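Local coordinates for oxalate biosynthetic component 1 (Burkholderia thailandensis, PDB 5IKY), which is a bifunctional serine hydrolase and lyase that produces oxalate in quorum sensing-dependent oxalogenesis, at residues R286-R295 against G325-Q336. Numbering follows the deposited sequence.
Sequences RRASQSPLRR and GYDNPNAFLADQ
Gly-325 O touches Arg-286 CB where the short strand 325-326 starts. Next along, the Tyr-326 ring stands nearly perpendicular (88°) to the guanidinium of Arg-294, its CE2 3.5 Å from Arg-294 NH2; the tyrosine side chain lies about 7 Å from the bound magnesium ion. Asp-327 uses both backbone ends: its N donates to Ser-289 OG (3.2 Å), a hydroxyl that itself donates to Arg-286 O, while its O accepts from Arg-294 NH1 near the guanidinium plane. Asn-328 adds its side-chain OD1, 2.9 Å from Arg-294 NH2 and more weakly bonded to NH1; Gly-316 O holds the amide's other end. The bend of Arg-294 at chi3 (65°) turns its guanidinium toward these oxygens, and NH1 also reaches Ser-289 O, in the carbonyl plane. Pro-329, the N-cap of helix 330-343, rests its CG against Gln-290 NE2 and CG. The Phe-332 ring has Ser-289 O over one face, 3.5 Å above its plane, and Gln-336 CG over the other; its CE2 lies over a guanidinium face of Arg-294. One turn on, Asp-335 CB covers a face of the Arg-295 guanidinium. Gln-336 splits its amide: OE1 accepts a nearly straight bond from Arg-295 NH1 (3.0 Å), and NE2 bonds weakly to Arg-294 O. Within the region related to TIM-barrel beta-keto acid cleavage enzymes, probably the lyase part, the connections following neighbouring parallel strands 275-278 and 310-313 are thus tied together by a buried arginine; with Thr-280 O accepting from NE, carbonyl oxygens fix the guanidinium's rotation and probably stabilise its charge.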
loop_
_atom_site.group_PDB
_atom_site.type_symbol
_atom_site.label_atom_id
_atom_site.label_comp_id
_atom_site.label_asym_id
_atom_site.label_seq_id
_atom_site.Cartn_x
_atom_site.Cartn_y
_atom_site.Cartn_z
ATOM N N ARG A 286 -28.445 -3.891 23.558
ATOM C CA ARG A 286 -29.614 -3.148 23.094
ATOM C C ARG A 286 -30.043 -2.032 24.044
ATOM O O ARG A 286 -30.690 -1.072 23.629
ATOM C CB ARG A 286 -30.785 -4.107 22.877
ATOM C CG ARG A 286 -31.172 -4.884 24.124
ATOM C CD ARG A 286 -32.375 -5.777 23.882
ATOM N NE ARG A 286 -32.628 -6.655 25.021
ATOM C CZ ARG A 286 -33.432 -6.354 26.034
ATOM N NH1 ARG A 286 -34.075 -5.194 26.054
ATOM N NH2 ARG A 286 -33.600 -7.217 27.028
ATOM N N ARG A 287 -29.681 -2.158 25.318
ATOM C CA ARG A 287 -30.079 -1.180 26.326
ATOM C C ARG A 287 -29.335 0.149 26.168
ATOM O O ARG A 287 -29.655 1.131 26.837
ATOM C CB ARG A 287 -29.849 -1.744 27.731
ATOM N N ALA A 288 -28.345 0.171 25.281
ATOM C CA ALA A 288 -27.568 1.379 25.028
ATOM C C ALA A 288 -27.888 1.967 23.656
ATOM O O ALA A 288 -27.045 2.619 23.041
ATOM C CB ALA A 288 -26.080 1.080 25.141
ATOM N N SER A 289 -29.113 1.739 23.188
ATOM C CA SER A 289 -29.515 2.145 21.842
ATOM C C SER A 289 -29.532 3.660 21.656
ATOM O O SER A 289 -29.332 4.153 20.546
ATOM C CB SER A 289 -30.895 1.573 21.506
ATOM O OG SER A 289 -30.841 0.168 21.325
ATOM N N GLN A 290 -29.769 4.395 22.739
ATOM C CA GLN A 290 -29.832 5.852 22.666
ATOM C C GLN A 290 -28.622 6.515 23.316
ATOM O O GLN A 290 -28.618 7.725 23.547
ATOM C CB GLN A 290 -31.114 6.363 23.323
ATOM C CG GLN A 290 -32.388 5.812 22.708
ATOM C CD GLN A 290 -33.634 6.471 23.266
ATOM O OE1 GLN A 290 -33.595 7.616 23.717
ATOM N NE2 GLN A 290 -34.747 5.749 23.245
ATOM N N SER A 291 -27.599 5.721 23.609
ATOM C CA SER A 291 -26.395 6.234 24.251
ATOM C C SER A 291 -25.553 7.089 23.310
ATOM O O SER A 291 -25.350 6.730 22.149
ATOM C CB SER A 291 -25.548 5.079 24.785
ATOM O OG SER A 291 -24.292 5.549 25.242
ATOM N N PRO A 292 -25.049 8.225 23.816
ATOM C CA PRO A 292 -24.132 9.086 23.058
ATOM C C PRO A 292 -22.821 8.375 22.708
ATOM O O PRO A 292 -22.041 8.886 21.902
ATOM C CB PRO A 292 -23.880 10.259 24.013
ATOM C CG PRO A 292 -25.055 10.260 24.940
ATOM C CD PRO A 292 -25.427 8.819 25.110
ATOM N N LEU A 293 -22.586 7.212 23.308
ATOM C CA LEU A 293 -21.398 6.422 23.004
ATOM C C LEU A 293 -21.383 6.010 21.535
ATOM O O LEU A 293 -20.321 5.848 20.933
ATOM C CB LEU A 293 -21.328 5.185 23.907
ATOM C CG LEU A 293 -20.198 4.191 23.628
ATOM C CD1 LEU A 293 -18.847 4.868 23.752
ATOM C CD2 LEU A 293 -20.283 2.990 24.558
ATOM N N ARG A 294 -22.571 5.876 20.954
ATOM C CA ARG A 294 -22.707 5.440 19.568
ATOM C C ARG A 294 -22.196 6.478 18.563
ATOM O O ARG A 294 -22.279 6.264 17.354
ATOM C CB ARG A 294 -24.169 5.093 19.267
ATOM C CG ARG A 294 -24.699 3.914 20.080
ATOM C CD ARG A 294 -26.105 3.525 19.649
ATOM N NE ARG A 294 -26.138 3.012 18.282
ATOM C CZ ARG A 294 -27.244 2.622 17.655
ATOM N NH1 ARG A 294 -28.415 2.685 18.272
ATOM N NH2 ARG A 294 -27.178 2.163 16.410
ATOM N N ARG A 295 -21.670 7.593 19.063
ATOM C CA ARG A 295 -21.061 8.606 18.204
ATOM C C ARG A 295 -19.813 9.225 18.840
ATOM O O ARG A 295 -19.193 10.114 18.261
ATOM C CB ARG A 295 -22.074 9.703 17.864
ATOM C CG ARG A 295 -22.668 10.416 19.067
ATOM C CD ARG A 295 -23.576 11.562 18.624
ATOM N NE ARG A 295 -24.212 12.235 19.754
ATOM C CZ ARG A 295 -25.392 11.893 20.263
ATOM N NH1 ARG A 295 -26.079 10.883 19.743
ATOM N NH2 ARG A 295 -25.889 12.565 21.295
ATOM N N GLY A 325 -29.896 -7.549 18.462
ATOM C CA GLY A 325 -30.337 -6.410 17.686
ATOM C C GLY A 325 -30.356 -5.148 18.524
ATOM O O GLY A 325 -29.978 -5.164 19.695
ATOM N N TYR A 326 -30.803 -4.054 17.924
ATOM C CA TYR A 326 -30.808 -2.763 18.597
ATOM C C TYR A 326 -31.835 -1.840 17.957
ATOM O O TYR A 326 -32.199 -2.009 16.793
ATOM C CB TYR A 326 -29.411 -2.130 18.559
ATOM C CG TYR A 326 -28.771 -2.114 17.185
ATOM C CD1 TYR A 326 -28.128 -3.241 16.681
ATOM C CD2 TYR A 326 -28.798 -0.971 16.395
ATOM C CE1 TYR A 326 -27.542 -3.232 15.429
ATOM C CE2 TYR A 326 -28.210 -0.954 15.141
ATOM C CZ TYR A 326 -27.585 -2.087 14.664
ATOM O OH TYR A 326 -26.999 -2.080 13.419
ATOM N N ASP A 327 -32.309 -0.870 18.729
ATOM C CA ASP A 327 -33.301 0.069 18.236
ATOM C C ASP A 327 -32.627 1.363 17.786
ATOM O O ASP A 327 -31.529 1.689 18.235
ATOM C CB ASP A 327 -34.351 0.355 19.313
ATOM C CG ASP A 327 -35.528 1.151 18.782
ATOM O OD1 ASP A 327 -35.941 0.898 17.630
ATOM O OD2 ASP A 327 -36.042 2.023 19.515
ATOM N N ASN A 328 -33.281 2.088 16.886
ATOM C CA ASN A 328 -32.781 3.381 16.440
ATOM C C ASN A 328 -33.888 4.433 16.445
ATOM O O ASN A 328 -34.449 4.753 15.398
ATOM C CB ASN A 328 -32.164 3.270 15.038
ATOM C CG ASN A 328 -31.031 2.252 14.970
ATOM O OD1 ASN A 328 -29.897 2.540 15.351
ATOM N ND2 ASN A 328 -31.335 1.059 14.473
ATOM N N PRO A 329 -34.210 4.969 17.633
ATOM C CA PRO A 329 -35.251 5.993 17.776
ATOM C C PRO A 329 -34.951 7.240 16.948
ATOM O O PRO A 329 -33.786 7.536 16.677
ATOM C CB PRO A 329 -35.233 6.310 19.274
ATOM C CG PRO A 329 -34.658 5.090 19.908
ATOM C CD PRO A 329 -33.635 4.589 18.935
ATOM N N ASN A 330 -35.999 7.961 16.565
ATOM C CA ASN A 330 -35.879 9.080 15.639
ATOM C C ASN A 330 -35.074 10.263 16.180
ATOM O O ASN A 330 -34.252 10.832 15.461
ATOM C CB ASN A 330 -37.274 9.549 15.218
ATOM C CG ASN A 330 -38.013 8.506 14.398
ATOM O OD1 ASN A 330 -37.421 7.833 13.554
ATOM N ND2 ASN A 330 -39.311 8.366 14.645
ATOM N N ALA A 331 -35.311 10.635 17.435
ATOM C CA ALA A 331 -34.568 11.739 18.043
ATOM C C ALA A 331 -33.087 11.406 18.139
ATOM O O ALA A 331 -32.232 12.272 17.955
ATOM C CB ALA A 331 -35.118 12.064 19.416
ATOM N N PHE A 332 -32.794 10.146 18.439
ATOM C CA PHE A 332 -31.419 9.673 18.499
ATOM C C PHE A 332 -30.752 9.809 17.139
ATOM O O PHE A 332 -29.663 10.374 17.024
ATOM C CB PHE A 332 -31.365 8.219 18.970
ATOM C CG PHE A 332 -30.063 7.540 18.670
ATOM C CD1 PHE A 332 -28.920 7.860 19.383
ATOM C CD2 PHE A 332 -29.980 6.580 17.675
ATOM C CE1 PHE A 332 -27.719 7.241 19.104
ATOM C CE2 PHE A 332 -28.783 5.953 17.394
ATOM C CZ PHE A 332 -27.651 6.282 18.109
ATOM N N LEU A 333 -31.417 9.286 16.113
ATOM C CA LEU A 333 -30.912 9.355 14.747
ATOM C C LEU A 333 -30.713 10.794 14.285
ATOM O O LEU A 333 -29.789 11.086 13.526
ATOM C CB LEU A 333 -31.859 8.627 13.797
ATOM C CG LEU A 333 -31.884 7.112 13.986
ATOM C CD1 LEU A 333 -32.897 6.477 13.056
ATOM C CD2 LEU A 333 -30.496 6.538 13.745
ATOM N N ALA A 334 -31.578 11.688 14.751
ATOM C CA ALA A 334 -31.461 13.103 14.424
ATOM C C ALA A 334 -30.225 13.698 15.089
ATOM O O ALA A 334 -29.541 14.539 14.508
ATOM C CB ALA A 334 -32.716 13.860 14.846
ATOM N N ASP A 335 -29.941 13.259 16.312
ATOM C CA ASP A 335 -28.732 13.685 17.009
ATOM C C ASP A 335 -27.492 13.143 16.310
ATOM O O ASP A 335 -26.463 13.817 16.242
ATOM C CB ASP A 335 -28.754 13.230 18.467
ATOM C CG ASP A 335 -29.739 14.013 19.307
ATOM O OD1 ASP A 335 -30.037 15.175 18.951
ATOM O OD2 ASP A 335 -30.209 13.470 20.330
ATOM N N GLN A 336 -27.598 11.920 15.795
ATOM C CA GLN A 336 -26.525 11.314 15.016
ATOM C C GLN A 336 -26.214 12.164 13.787
ATOM O O GLN A 336 -25.086 12.626 13.614
ATOM C CB GLN A 336 -26.895 9.889 14.592
ATOM C CG GLN A 336 -27.048 8.899 15.741
ATOM C CD GLN A 336 -25.726 8.547 16.396
ATOM O OE1 GLN A 336 -25.293 9.212 17.336
ATOM N NE2 GLN A 336 -25.080 7.492 15.908
#